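Local coordinates for uncharacterized protein MJ0754 (Methanocaldococcus jannaschii, PDB 3Q4N), which is of unknown function but folds as a ferritin-like four-helix bundle that binds metal, probably at a dinuclear centre, at residues Leu21-Arg25 with Val61-Leu65; Met24-Glu28 with Leu115-Leu120; Leu30-Val34 with Leu90-Leu94; Ile46-Ile50 with His146-Phe150. All blocks are in the same frame, centred on the assembly; numbering follows the deposited sequence.

Contact 1 of 4, residues Leu21-Arg25 with Val61-Leu65; sequences LIEMR and VKYLL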
loop_
_atom_site.group_PDB
_atom_site.type_symbol
_atom_site.label_atom_id
_atom_site.label_comp_id
_atom_site.label_asym_id
_atom_site.label_seq_id
_atom_site.Cartn_x
_atom_site.Cartn_y
_atom_site.Cartn_z
ATOM N N LEU B 21 -10.521 -10.742 3.487
ATOM C CA LEU B 21 -10.559 -12.143 3.108
ATOM C C LEU B 21 -10.577 -12.362 1.574
ATOM O O LEU B 21 -9.670 -13.013 1.043
ATOM C CB LEU B 21 -11.751 -12.823 3.781
ATOM C CG LEU B 21 -11.634 -13.313 5.239
ATOM C CD1 LEU B 21 -12.642 -14.443 5.491
ATOM C CD2 LEU B 21 -10.222 -13.800 5.635
ATOM N N ILE B 22 -11.577 -11.805 0.877
ATOM C CA ILE B 22 -11.648 -11.887 -0.587
ATOM C C ILE B 22 -10.321 -11.455 -1.206
ATOM O O ILE B 22 -9.771 -12.134 -2.079
ATOM C CB ILE B 22 -12.790 -11.021 -1.202
ATOM C CG1 ILE B 22 -14.156 -11.629 -0.947
ATOM C CG2 ILE B 22 -12.650 -10.927 -2.694
ATOM C CD1 ILE B 22 -15.002 -10.847 0.004
ATOM N N GLU B 23 -9.802 -10.325 -0.743
ATOM C CA GLU B 23 -8.675 -9.696 -1.416
ATOM C C GLU B 23 -7.421 -10.517 -1.204
ATOM O O GLU B 23 -6.627 -10.724 -2.140
ATOM C CB GLU B 23 -8.471 -8.276 -0.900
ATOM C CG GLU B 23 -7.980 -7.299 -1.962
ATOM C CD GLU B 23 -7.665 -5.924 -1.373
ATOM O OE1 GLU B 23 -8.363 -4.937 -1.756
ATOM O OE2 GLU B 23 -6.735 -5.836 -0.516
ATOM N N MET B 24 -7.272 -10.994 0.033
ATOM C CA MET B 24 -6.130 -11.774 0.430
ATOM C C MET B 24 -6.108 -13.127 -0.247
ATOM O O MET B 24 -5.041 -13.640 -0.567
ATOM C CB MET B 24 -6.132 -11.941 1.927
ATOM C CG MET B 24 -5.618 -10.720 2.680
ATOM S SD MET B 24 -4.077 -9.999 2.068
ATOM C CE MET B 24 -2.913 -11.335 2.062
ATOM N N ARG B 25 -7.287 -13.703 -0.467
ATOM C CA ARG B 25 -7.406 -14.965 -1.196
ATOM C C ARG B 25 -6.803 -14.785 -2.576
ATOM O O ARG B 25 -6.012 -15.613 -3.028
ATOM C CB ARG B 25 -8.872 -15.394 -1.314
ATOM C CG ARG B 25 -9.152 -16.553 -2.289
ATOM C CD ARG B 25 -8.827 -17.927 -1.683
ATOM N NE ARG B 25 -9.119 -19.039 -2.593
ATOM C CZ ARG B 25 -8.456 -20.196 -2.594
ATOM N NH1 ARG B 25 -7.462 -20.415 -1.737
ATOM N NH2 ARG B 25 -8.778 -21.143 -3.459
ATOM N N VAL B 61 -6.595 -19.713 3.432
ATOM C CA VAL B 61 -7.553 -18.615 3.394
ATOM C C VAL B 61 -8.882 -19.182 2.934
ATOM O O VAL B 61 -9.932 -18.841 3.476
ATOM C CB VAL B 61 -7.065 -17.450 2.471
ATOM C CG1 VAL B 61 -8.052 -16.294 2.468
ATOM C CG2 VAL B 61 -5.718 -16.948 2.919
ATOM N N LYS B 62 -8.818 -20.064 1.940
ATOM C CA LYS B 62 -9.971 -20.824 1.499
ATOM C C LYS B 62 -10.696 -21.406 2.707
ATOM O O LYS B 62 -11.917 -21.277 2.783
ATOM C CB LYS B 62 -9.538 -21.916 0.527
ATOM C CG LYS B 62 -10.617 -22.878 0.169
ATOM C CD LYS B 62 -10.776 -22.985 -1.319
ATOM C CE LYS B 62 -12.263 -22.965 -1.673
ATOM N NZ LYS B 62 -12.522 -23.062 -3.142
ATOM N N TYR B 63 -9.942 -21.986 3.657
ATOM C CA TYR B 63 -10.478 -22.499 4.953
ATOM C C TYR B 63 -11.450 -21.543 5.670
ATOM O O TYR B 63 -12.416 -21.997 6.295
ATOM C CB TYR B 63 -9.336 -22.918 5.918
ATOM C CG TYR B 63 -9.772 -23.446 7.302
ATOM C CD1 TYR B 63 -10.215 -22.565 8.315
ATOM C CD2 TYR B 63 -9.722 -24.828 7.604
ATOM C CE1 TYR B 63 -10.626 -23.042 9.588
ATOM C CE2 TYR B 63 -10.120 -25.330 8.877
ATOM C CZ TYR B 63 -10.572 -24.429 9.873
ATOM O OH TYR B 63 -10.963 -24.897 11.140
ATOM N N LEU B 64 -11.184 -20.240 5.571
ATOM C CA LEU B 64 -11.974 -19.199 6.257
ATOM C C LEU B 64 -13.164 -18.719 5.454
ATOM O O LEU B 64 -14.155 -18.267 6.009
ATOM C CB LEU B 64 -11.098 -18.006 6.626
ATOM C CG LEU B 64 -10.084 -18.256 7.751
ATOM C CD1 LEU B 64 -9.021 -17.180 7.758
ATOM C CD2 LEU B 64 -10.760 -18.339 9.121
ATOM N N LEU B 65 -13.051 -18.817 4.140
ATOM C CA LEU B 65 -14.146 -18.468 3.278
ATOM C C LEU B 65 -15.184 -19.545 3.446
ATOM O O LEU B 65 -16.379 -19.272 3.410
ATOM C CB LEU B 65 -13.701 -18.379 1.818
ATOM C CG LEU B 65 -12.501 -17.524 1.376
ATOM C CD1 LEU B 65 -12.744 -16.949 -0.011
ATOM C CD2 LEU B 65 -12.215 -16.388 2.339
#

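Contact 2 of 4, residues Met24-Glu28 with Leu115-Leu120; sequences MREEE and LDIADL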
loop_
_atom_site.group_PDB
_atom_site.type_symbol
_atom_site.label_atom_id
_atom_site.label_comp_id
_atom_site.label_asym_id
_atom_site.label_seq_id
_atom_site.Cartn_x
_atom_site.Cartn_y
_atom_site.Cartn_z
ATOM N N MET B 24 -7.272 -10.994 0.033
ATOM C CA MET B 24 -6.130 -11.774 0.430
ATOM C C MET B 24 -6.108 -13.127 -0.247
ATOM O O MET B 24 -5.041 -13.640 -0.567
ATOM C CB MET B 24 -6.132 -11.941 1.927
ATOM C CG MET B 24 -5.618 -10.720 2.680
ATOM S SD MET B 24 -4.077 -9.999 2.068
ATOM C CE MET B 24 -2.913 -11.335 2.062
ATOM N N ARG B 25 -7.287 -13.703 -0.467
ATOM C CA ARG B 25 -7.406 -14.965 -1.196
ATOM C C ARG B 25 -6.803 -14.785 -2.576
ATOM O O ARG B 25 -6.012 -15.613 -3.028
ATOM C CB ARG B 25 -8.872 -15.394 -1.314
ATOM C CG ARG B 25 -9.152 -16.553 -2.289
ATOM C CD ARG B 25 -8.827 -17.927 -1.683
ATOM N NE ARG B 25 -9.119 -19.039 -2.593
ATOM C CZ ARG B 25 -8.456 -20.196 -2.594
ATOM N NH1 ARG B 25 -7.462 -20.415 -1.737
ATOM N NH2 ARG B 25 -8.778 -21.143 -3.459
ATOM N N GLU B 26 -7.160 -13.692 -3.243
ATOM C CA GLU B 26 -6.560 -13.426 -4.532
ATOM C C GLU B 26 -5.157 -12.848 -4.472
ATOM O O GLU B 26 -4.390 -12.998 -5.424
ATOM C CB GLU B 26 -7.458 -12.574 -5.406
ATOM C CG GLU B 26 -7.872 -13.309 -6.666
ATOM C CD GLU B 26 -9.196 -12.836 -7.232
ATOM O OE1 GLU B 26 -9.685 -11.752 -6.814
ATOM O OE2 GLU B 26 -9.731 -13.569 -8.105
ATOM N N GLU B 27 -4.803 -12.210 -3.360
ATOM C CA GLU B 27 -3.459 -11.694 -3.262
ATOM C C GLU B 27 -2.437 -12.818 -3.316
ATOM O O GLU B 27 -1.490 -12.716 -4.088
ATOM C CB GLU B 27 -3.267 -10.785 -2.060
ATOM C CG GLU B 27 -2.142 -9.775 -2.280
ATOM C CD GLU B 27 -2.295 -8.493 -1.446
ATOM O OE1 GLU B 27 -1.365 -8.173 -0.659
ATOM O OE2 GLU B 27 -3.335 -7.799 -1.577
ATOM N N GLU B 28 -2.658 -13.887 -2.537
ATOM C CA GLU B 28 -1.742 -15.047 -2.439
ATOM C C GLU B 28 -1.664 -15.831 -3.746
ATOM O O GLU B 28 -0.661 -16.488 -4.061
ATOM C CB GLU B 28 -2.170 -15.983 -1.310
ATOM C CG GLU B 28 -2.268 -15.335 0.084
ATOM C CD GLU B 28 -0.904 -15.003 0.760
ATOM O OE1 GLU B 28 -0.074 -15.912 0.974
ATOM O OE2 GLU B 28 -0.661 -13.818 1.101
ATOM N N LEU B 115 4.787 -6.040 -0.557
ATOM C CA LEU B 115 3.397 -5.735 -0.647
ATOM C C LEU B 115 2.574 -6.733 0.154
ATOM O O LEU B 115 1.463 -6.431 0.589
ATOM C CB LEU B 115 2.983 -5.776 -2.102
ATOM C CG LEU B 115 1.578 -5.251 -2.348
ATOM C CD1 LEU B 115 1.273 -4.042 -1.479
ATOM C CD2 LEU B 115 1.453 -4.869 -3.804
ATOM N N ASP B 116 3.092 -7.932 0.352
ATOM C CA ASP B 116 2.273 -8.902 1.035
ATOM C C ASP B 116 2.224 -8.621 2.532
ATOM O O ASP B 116 1.137 -8.492 3.088
ATOM C CB ASP B 116 2.716 -10.317 0.733
ATOM C CG ASP B 116 1.544 -11.235 0.418
ATOM O OD1 ASP B 116 1.573 -11.902 -0.649
ATOM O OD2 ASP B 116 0.591 -11.295 1.229
ATOM N N ILE B 117 3.379 -8.472 3.181
ATOM C CA ILE B 117 3.406 -8.068 4.585
ATOM C C ILE B 117 2.680 -6.720 4.848
ATOM O O ILE B 117 2.140 -6.503 5.945
ATOM C CB ILE B 117 4.824 -7.957 5.089
ATOM C CG1 ILE B 117 5.602 -9.214 4.750
ATOM C CG2 ILE B 117 4.845 -7.737 6.585
ATOM C CD1 ILE B 117 7.125 -9.028 4.823
ATOM N N ALA B 118 2.672 -5.821 3.860
ATOM C CA ALA B 118 2.059 -4.506 4.030
ATOM C C ALA B 118 0.547 -4.649 4.157
ATOM O O ALA B 118 -0.089 -4.103 5.077
ATOM C CB ALA B 118 2.409 -3.601 2.856
ATOM N N ASP B 119 -0.026 -5.411 3.235
ATOM C CA ASP B 119 -1.466 -5.543 3.178
ATOM C C ASP B 119 -1.941 -6.440 4.310
ATOM O O ASP B 119 -2.960 -6.180 4.935
ATOM C CB ASP B 119 -1.886 -5.976 1.781
ATOM C CG ASP B 119 -1.466 -4.936 0.713
ATOM O OD1 ASP B 119 -0.921 -3.877 1.095
ATOM O OD2 ASP B 119 -1.661 -5.153 -0.508
ATOM N N LEU B 120 -1.147 -7.446 4.632
ATOM C CA LEU B 120 -1.387 -8.230 5.819
ATOM C C LEU B 120 -1.495 -7.336 7.036
ATOM O O LEU B 120 -2.460 -7.440 7.763
ATOM C CB LEU B 120 -0.294 -9.296 5.998
ATOM C CG LEU B 120 -0.447 -10.547 5.117
ATOM C CD1 LEU B 120 0.775 -11.400 5.132
ATOM C CD2 LEU B 120 -1.663 -11.395 5.514
#

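Contact 3 of 4, residues Leu30-Val34 with Leu90-Leu94; sequences LARDV and LYKKL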
loop_
_atom_site.group_PDB
_atom_site.type_symbol
_atom_site.label_atom_id
_atom_site.label_comp_id
_atom_site.label_asym_id
_atom_site.label_seq_id
_atom_site.Cartn_x
_atom_site.Cartn_y
_atom_site.Cartn_z
ATOM N N LEU B 30 -1.917 -14.328 -6.733
ATOM C CA LEU B 30 -0.993 -13.520 -7.519
ATOM C C LEU B 30 0.441 -14.012 -7.296
ATOM O O LEU B 30 1.131 -14.431 -8.241
ATOM C CB LEU B 30 -1.114 -12.041 -7.155
ATOM C CG LEU B 30 -0.043 -11.113 -7.728
ATOM C CD1 LEU B 30 0.073 -11.255 -9.254
ATOM C CD2 LEU B 30 -0.307 -9.664 -7.322
ATOM N N ALA B 31 0.873 -13.956 -6.042
ATOM C CA ALA B 31 2.167 -14.456 -5.641
ATOM C C ALA B 31 2.421 -15.819 -6.280
ATOM O O ALA B 31 3.415 -16.011 -6.963
ATOM C CB ALA B 31 2.221 -14.556 -4.129
ATOM N N ARG B 32 1.498 -16.753 -6.094
ATOM C CA ARG B 32 1.695 -18.087 -6.606
ATOM C C ARG B 32 1.844 -18.106 -8.140
ATOM O O ARG B 32 2.817 -18.659 -8.674
ATOM C CB ARG B 32 0.601 -19.025 -6.111
ATOM C CG ARG B 32 0.895 -20.496 -6.419
ATOM C CD ARG B 32 -0.382 -21.354 -6.619
ATOM N NE ARG B 32 -1.248 -20.863 -7.700
ATOM C CZ ARG B 32 -2.510 -21.243 -7.895
ATOM N NH1 ARG B 32 -3.073 -22.136 -7.086
ATOM N NH2 ARG B 32 -3.218 -20.723 -8.900
ATOM N N ASP B 33 0.903 -17.480 -8.844
ATOM C CA ASP B 33 0.914 -17.478 -10.321
ATOM C C ASP B 33 2.160 -16.789 -10.867
ATOM O O ASP B 33 2.719 -17.199 -11.898
ATOM C CB ASP B 33 -0.326 -16.789 -10.884
ATOM C CG ASP B 33 -1.620 -17.445 -10.439
ATOM O OD1 ASP B 33 -2.632 -16.724 -10.373
ATOM O OD2 ASP B 33 -1.637 -18.666 -10.147
ATOM N N VAL B 34 2.608 -15.745 -10.173
ATOM C CA VAL B 34 3.872 -15.126 -10.557
ATOM C C VAL B 34 5.042 -16.098 -10.384
ATOM O O VAL B 34 5.742 -16.403 -11.352
ATOM C CB VAL B 34 4.131 -13.791 -9.857
ATOM C CG1 VAL B 34 5.462 -13.246 -10.295
ATOM C CG2 VAL B 34 3.029 -12.810 -10.212
ATOM N N LEU B 90 -1.801 -6.172 -11.772
ATOM C CA LEU B 90 -0.629 -6.333 -10.959
ATOM C C LEU B 90 0.181 -7.517 -11.470
ATOM O O LEU B 90 1.394 -7.441 -11.541
ATOM C CB LEU B 90 -0.992 -6.483 -9.488
ATOM C CG LEU B 90 -0.289 -5.428 -8.632
ATOM C CD1 LEU B 90 -0.714 -5.491 -7.162
ATOM C CD2 LEU B 90 1.236 -5.512 -8.766
ATOM N N TYR B 91 -0.499 -8.580 -11.874
ATOM C CA TYR B 91 0.172 -9.762 -12.373
ATOM C C TYR B 91 0.987 -9.494 -13.631
ATOM O O TYR B 91 2.128 -9.941 -13.770
ATOM C CB TYR B 91 -0.847 -10.855 -12.667
ATOM C CG TYR B 91 -0.247 -12.089 -13.298
ATOM C CD1 TYR B 91 0.308 -13.083 -12.514
ATOM C CD2 TYR B 91 -0.228 -12.247 -14.676
ATOM C CE1 TYR B 91 0.865 -14.210 -13.089
ATOM C CE2 TYR B 91 0.315 -13.364 -15.263
ATOM C CZ TYR B 91 0.858 -14.343 -14.468
ATOM O OH TYR B 91 1.400 -15.462 -15.039
ATOM N N LYS B 92 0.379 -8.780 -14.560
ATOM C CA LYS B 92 1.008 -8.532 -15.847
ATOM C C LYS B 92 2.250 -7.648 -15.688
ATOM O O LYS B 92 3.330 -8.004 -16.143
ATOM C CB LYS B 92 -0.014 -7.949 -16.834
ATOM C CG LYS B 92 -1.116 -8.953 -17.252
ATOM C CD LYS B 92 -2.241 -8.326 -18.096
ATOM C CE LYS B 92 -2.823 -9.386 -19.043
ATOM N NZ LYS B 92 -3.909 -8.864 -19.917
ATOM N N LYS B 93 2.100 -6.525 -14.998
ATOM C CA LYS B 93 3.204 -5.614 -14.744
ATOM C C LYS B 93 4.385 -6.371 -14.110
ATOM O O LYS B 93 5.564 -6.078 -14.376
ATOM C CB LYS B 93 2.710 -4.468 -13.844
ATOM C CG LYS B 93 3.688 -3.313 -13.627
ATOM C CD LYS B 93 3.337 -2.541 -12.337
ATOM C CE LYS B 93 4.590 -2.151 -11.523
ATOM N NZ LYS B 93 4.270 -1.938 -10.073
ATOM N N LEU B 94 4.067 -7.369 -13.293
ATOM C CA LEU B 94 5.095 -8.080 -12.552
ATOM C C LEU B 94 5.832 -9.049 -13.417
ATOM O O LEU B 94 7.053 -8.977 -13.499
ATOM C CB LEU B 94 4.533 -8.763 -11.316
ATOM C CG LEU B 94 4.259 -7.697 -10.258
ATOM C CD1 LEU B 94 3.577 -8.280 -9.038
ATOM C CD2 LEU B 94 5.549 -7.013 -9.887
#

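Contact 4 of 4, residues Ile46-Ile50 with His146-Phe150; sequences IFKNI and HMRAF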
loop_
_atom_site.group_PDB
_atom_site.type_symbol
_atom_site.label_atom_id
_atom_site.label_comp_id
_atom_site.label_asym_id
_atom_site.label_seq_id
_atom_site.Cartn_x
_atom_site.Cartn_y
_atom_site.Cartn_z
ATOM N N ILE B 46 13.946 -21.665 -5.976
ATOM C CA ILE B 46 13.222 -20.799 -5.073
ATOM C C ILE B 46 11.777 -20.502 -5.517
ATOM O O ILE B 46 10.843 -20.473 -4.696
ATOM C CB ILE B 46 14.034 -19.497 -4.905
ATOM C CG1 ILE B 46 13.369 -18.546 -3.918
ATOM C CG2 ILE B 46 14.305 -18.852 -6.269
ATOM C CD1 ILE B 46 14.313 -17.554 -3.344
ATOM N N PHE B 47 11.598 -20.302 -6.820
ATOM C CA PHE B 47 10.280 -20.035 -7.368
ATOM C C PHE B 47 9.367 -21.230 -7.248
ATOM O O PHE B 47 8.192 -21.077 -6.894
ATOM C CB PHE B 47 10.398 -19.560 -8.798
ATOM C CG PHE B 47 10.969 -18.188 -8.901
ATOM C CD1 PHE B 47 10.388 -17.134 -8.191
ATOM C CD2 PHE B 47 12.099 -17.945 -9.670
ATOM C CE1 PHE B 47 10.906 -15.869 -8.264
ATOM C CE2 PHE B 47 12.624 -16.675 -9.755
ATOM C CZ PHE B 47 12.024 -15.632 -9.050
ATOM N N LYS B 48 9.909 -22.417 -7.515
ATOM C CA LYS B 48 9.186 -23.633 -7.215
ATOM C C LYS B 48 8.812 -23.617 -5.750
ATOM O O LYS B 48 7.631 -23.588 -5.418
ATOM C CB LYS B 48 10.018 -24.875 -7.511
ATOM C CG LYS B 48 9.302 -26.161 -7.133
ATOM C CD LYS B 48 9.938 -27.380 -7.755
ATOM C CE LYS B 48 8.912 -28.493 -7.882
ATOM N NZ LYS B 48 9.245 -29.296 -9.091
ATOM N N ASN B 49 9.817 -23.611 -4.876
ATOM C CA ASN B 49 9.572 -23.828 -3.452
ATOM C C ASN B 49 8.544 -22.857 -2.874
ATOM O O ASN B 49 7.673 -23.260 -2.092
ATOM C CB ASN B 49 10.861 -23.798 -2.632
ATOM C CG ASN B 49 11.983 -24.655 -3.233
ATOM O OD1 ASN B 49 11.743 -25.592 -4.007
ATOM N ND2 ASN B 49 13.230 -24.313 -2.884
ATOM N N ILE B 50 8.608 -21.594 -3.290
ATOM C CA ILE B 50 7.737 -20.591 -2.712
ATOM C C ILE B 50 6.342 -20.592 -3.357
ATOM O O ILE B 50 5.350 -20.217 -2.722
ATOM C CB ILE B 50 8.430 -19.219 -2.674
ATOM C CG1 ILE B 50 9.670 -19.340 -1.799
ATOM C CG2 ILE B 50 7.523 -18.150 -2.085
ATOM C CD1 ILE B 50 10.579 -18.174 -1.823
ATOM N N HIS B 146 9.858 -15.643 3.058
ATOM C CA HIS B 146 10.054 -15.472 1.624
ATOM C C HIS B 146 10.965 -14.273 1.319
ATOM O O HIS B 146 11.893 -14.371 0.505
ATOM C CB HIS B 146 8.710 -15.361 0.903
ATOM C CG HIS B 146 7.810 -16.543 1.115
ATOM N ND1 HIS B 146 6.438 -16.432 1.189
ATOM C CD2 HIS B 146 8.089 -17.854 1.294
ATOM C CE1 HIS B 146 5.913 -17.627 1.400
ATOM N NE2 HIS B 146 6.894 -18.505 1.462
ATOM N N MET B 147 10.690 -13.152 1.978
ATOM C CA MET B 147 11.562 -12.003 1.944
ATOM C C MET B 147 13.032 -12.421 2.120
ATOM O O MET B 147 13.880 -12.171 1.253
ATOM C CB MET B 147 11.160 -11.068 3.073
ATOM C CG MET B 147 11.837 -9.731 3.062
ATOM S SD MET B 147 10.889 -8.548 2.094
ATOM C CE MET B 147 11.589 -8.829 0.474
ATOM N N ARG B 148 13.331 -13.073 3.237
ATOM C CA ARG B 148 14.697 -13.480 3.520
ATOM C C ARG B 148 15.207 -14.404 2.440
ATOM O O ARG B 148 16.350 -14.271 1.994
ATOM C CB ARG B 148 14.799 -14.166 4.870
ATOM C CG ARG B 148 14.365 -13.292 5.995
ATOM C CD ARG B 148 14.679 -13.920 7.327
ATOM N NE ARG B 148 13.779 -13.373 8.328
ATOM C CZ ARG B 148 12.652 -13.954 8.714
ATOM N NH1 ARG B 148 12.294 -15.131 8.203
ATOM N NH2 ARG B 148 11.894 -13.360 9.626
ATOM N N ALA B 149 14.362 -15.333 2.012
ATOM C CA ALA B 149 14.754 -16.246 0.960
ATOM C C ALA B 149 15.189 -15.464 -0.289
ATOM O O ALA B 149 16.246 -15.750 -0.877
ATOM C CB ALA B 149 13.623 -17.182 0.640
ATOM N N PHE B 150 14.386 -14.468 -0.678
ATOM C CA PHE B 150 14.684 -13.692 -1.873
ATOM C C PHE B 150 15.869 -12.804 -1.643
ATOM O O PHE B 150 16.730 -12.707 -2.524
ATOM C CB PHE B 150 13.508 -12.833 -2.349
ATOM C CG PHE B 150 12.424 -13.607 -3.033
ATOM C CD1 PHE B 150 11.097 -13.456 -2.639
ATOM C CD2 PHE B 150 12.720 -14.488 -4.061
ATOM C CE1 PHE B 150 10.075 -14.185 -3.267
ATOM C CE2 PHE B 150 11.719 -15.226 -4.691
ATOM C CZ PHE B 150 10.393 -15.076 -4.300
#

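Contact 1 of 4, residues Leu21-Arg25 with Val61-Leu65
Leu21 meets Leu64 and Leu65 mainly through CD1, which lies 3.7 Å from Leu65 CD2 and 4.0 Å from Leu64 CB. The Leu21 side chain slides past Leu65 in the opposite direction but runs at about a right angle to Leu64. One turn earlier on the second helix, Val61 CG1 packs 3.9 Å from Leu21 O and 4.0 Å from Arg25 CB. Arg25 has CG anti to the backbone N (chi1 169°), which carries its chain past Val61 to Lys62. There the Lys62 chain covers one face of the guanidinium near its rim, with Lys62 CB 3.4 Å from Arg25 NH1. Arg25 NH2 and Lys62 NZ lie 4.2 Å apart, and Asp72 serves both residues, forming a salt bridge with Lys62 and a long, weak ion pair with Arg25. The axes of the two segments approach to 9.9 Å at 149°, close to antiparallel, as expected for consecutive helices of an up-and-down hairpin. Helix 130-155 covers one flank of this pairing through Tyr136 on Leu21, Val135 on Leu64 and Leu139 on Val61, while the loop residue Pro73 touches Leu65.

Contact 2 of 4, residues Met24-Glu28 with Leu115-Leu120
Inside the four-helix bundle, Glu27 and Asp119 bring two carboxylates together between helices 15-42 and 102-125. Glu27 OE1 is 3.0 Å from Asp119 OD2; both atoms are acceptors, so closeness here is not a hydrogen bond. The carboxylate planes stand 78° apart and the side chains meet at about a right angle. Glu27 reaches across because CG is anti to the backbone N (chi1 -154°) and the chain stays extended. Shortened to an alanine, this position would probably leave Asp119 without its facing carboxylate and open a gap beside Phe87, which also packs on Glu27. A second acidic pair lies alongside: Glu28, bent at chi2, places OE2 2.8 Å from Asp116 OD2, again two acceptors without a hydrogen bond, while its OE1 is hydrogen-bonded to His57 and lies close to Glu54. Glu28, Glu54 and His57, grouped within a ferritin-like bundle, are consistent with part of the dinuclear metal centre. The helix segments run antiparallel at 170°, with axes 11.4 Å apart. The doubly bent Met24 chain brings CE to 3.7 Å from Leu120 CD2 and 3.6 Å from Asp116 OD2, bridging apolar and acidic parts. Tyr136 and Leu139 of helix 130-155 pack on Met24 and Leu120 respectively.

Contact 3 of 4, residues Leu30-Val34 with Leu90-Leu94
Leu30 and Tyr91 interlock where the short helix 85-98 lies against helix 15-42 of the ferritin-like bundle. The two segments run roughly in the same direction, at 33° with axes 10.2 Å apart, and Leu30 and Tyr91 have the nearest CA atoms. The forked end of Leu30 is one bump, the Tyr91 ring the other. Leu30 CD1 enters the angle between the Tyr91 backbone and ring, 3.5 Å from Tyr91 CA and at the ring edge close to its plane. The other prong, CD2, lies against Leu90, 3.9 Å from CB. In return the Tyr91 ring fills the hollow beside Asp33 and Val34, because CG is anti to the backbone N (chi1 175°) and sends the ring toward helix 15-42. Val34 CG2 comes obliquely to within 3.6 Å of Tyr91 CD1, and Asp33 CB to 3.6 Å of Tyr91 CE1. Leu94 closes the far end more distantly, its CB 4.5 Å from Val34 CG2, and with Val34 it also packs on Ile112 of helix 102-125. The Asp33 carboxylate is engaged elsewhere, by Arg32 and Lys29. Past the apolar fit, Tyr91 OH is hydrogen-bonded to Thr37 OG1, a hydroxyl that is also bonded to Asp33 O.

Contact 4 of 4, residues Ile46-Ile50 with His146-Phe150
Ile50 packs tightly on His146 and reaches Phe150 with another branch. Its CG2 sits over the centre of one imidazole face, 3.5 Å from the ring centroid and 13° off the normal, a CH-pi contact. Its CD1 lies over one face of Phe150, offset toward the rim, 4.0 Å from CZ. Phe150 CG is anti to the carbonyl carbon (chi1 -75°), which turns the ring toward the other helix. There Ile46 CD1 approaches obliquely to 3.5 Å from Phe150 CD2, and Phe47 CE1 comes to 3.7 Å from Phe150 CE2. The two phenyl planes, 43° apart, neither stack nor meet edge-to-face. Tyr35 from helix 15-42 touches Phe47, Ile50 and Phe150, completing this aromatic and aliphatic core of the four-helix bundle. The partly exposed Ala149 side chain is looser, its CB 4.0 Å from Ile50 CD1 and 4.1 Å from Ile46 CD1, though that Ile46 methyl lies 3.6 Å from Ala149 O. An alanine in place of His146 would probably leave the Ile50 CG2 methyl without its aromatic face and remove the ring that meets His57. Helices 45-68 and 130-155 run nearly antiparallel here, joined by apolar contacts. This chemistry implies that Ile50 probably limits the tilt of the imidazole, whose NE2 makes a weak hydrogen bond to Ser53; with His57 and Glu113 nearby, His146 may belong to the dinuclear metal site.

Overall arrangement
From the N terminus, helix 15-42 enters contacts 1, 2 and 3 in turn. Contact 1 closes the shortest loop, joining it to helix 45-68 as a hairpin. Contact 2 starts from an overlapping stretch, sharing Met24 and Arg25, and reaches on to helix 102-125; the loop of contact 3, to helix 85-98, falls wholly within that span. Contacts 2 and 3 touch where Leu115 CD2 packs 4.0 Å from Leu90 CD1. Contact 4 links helix 45-68 to helix 130-155 and crosses the other three along the chain; contacts 1 and 3 also cross. Contacts 1 and 4, with centres about 22 Å apart, flank the chain's centre. Together they tie four long helices and one short helix.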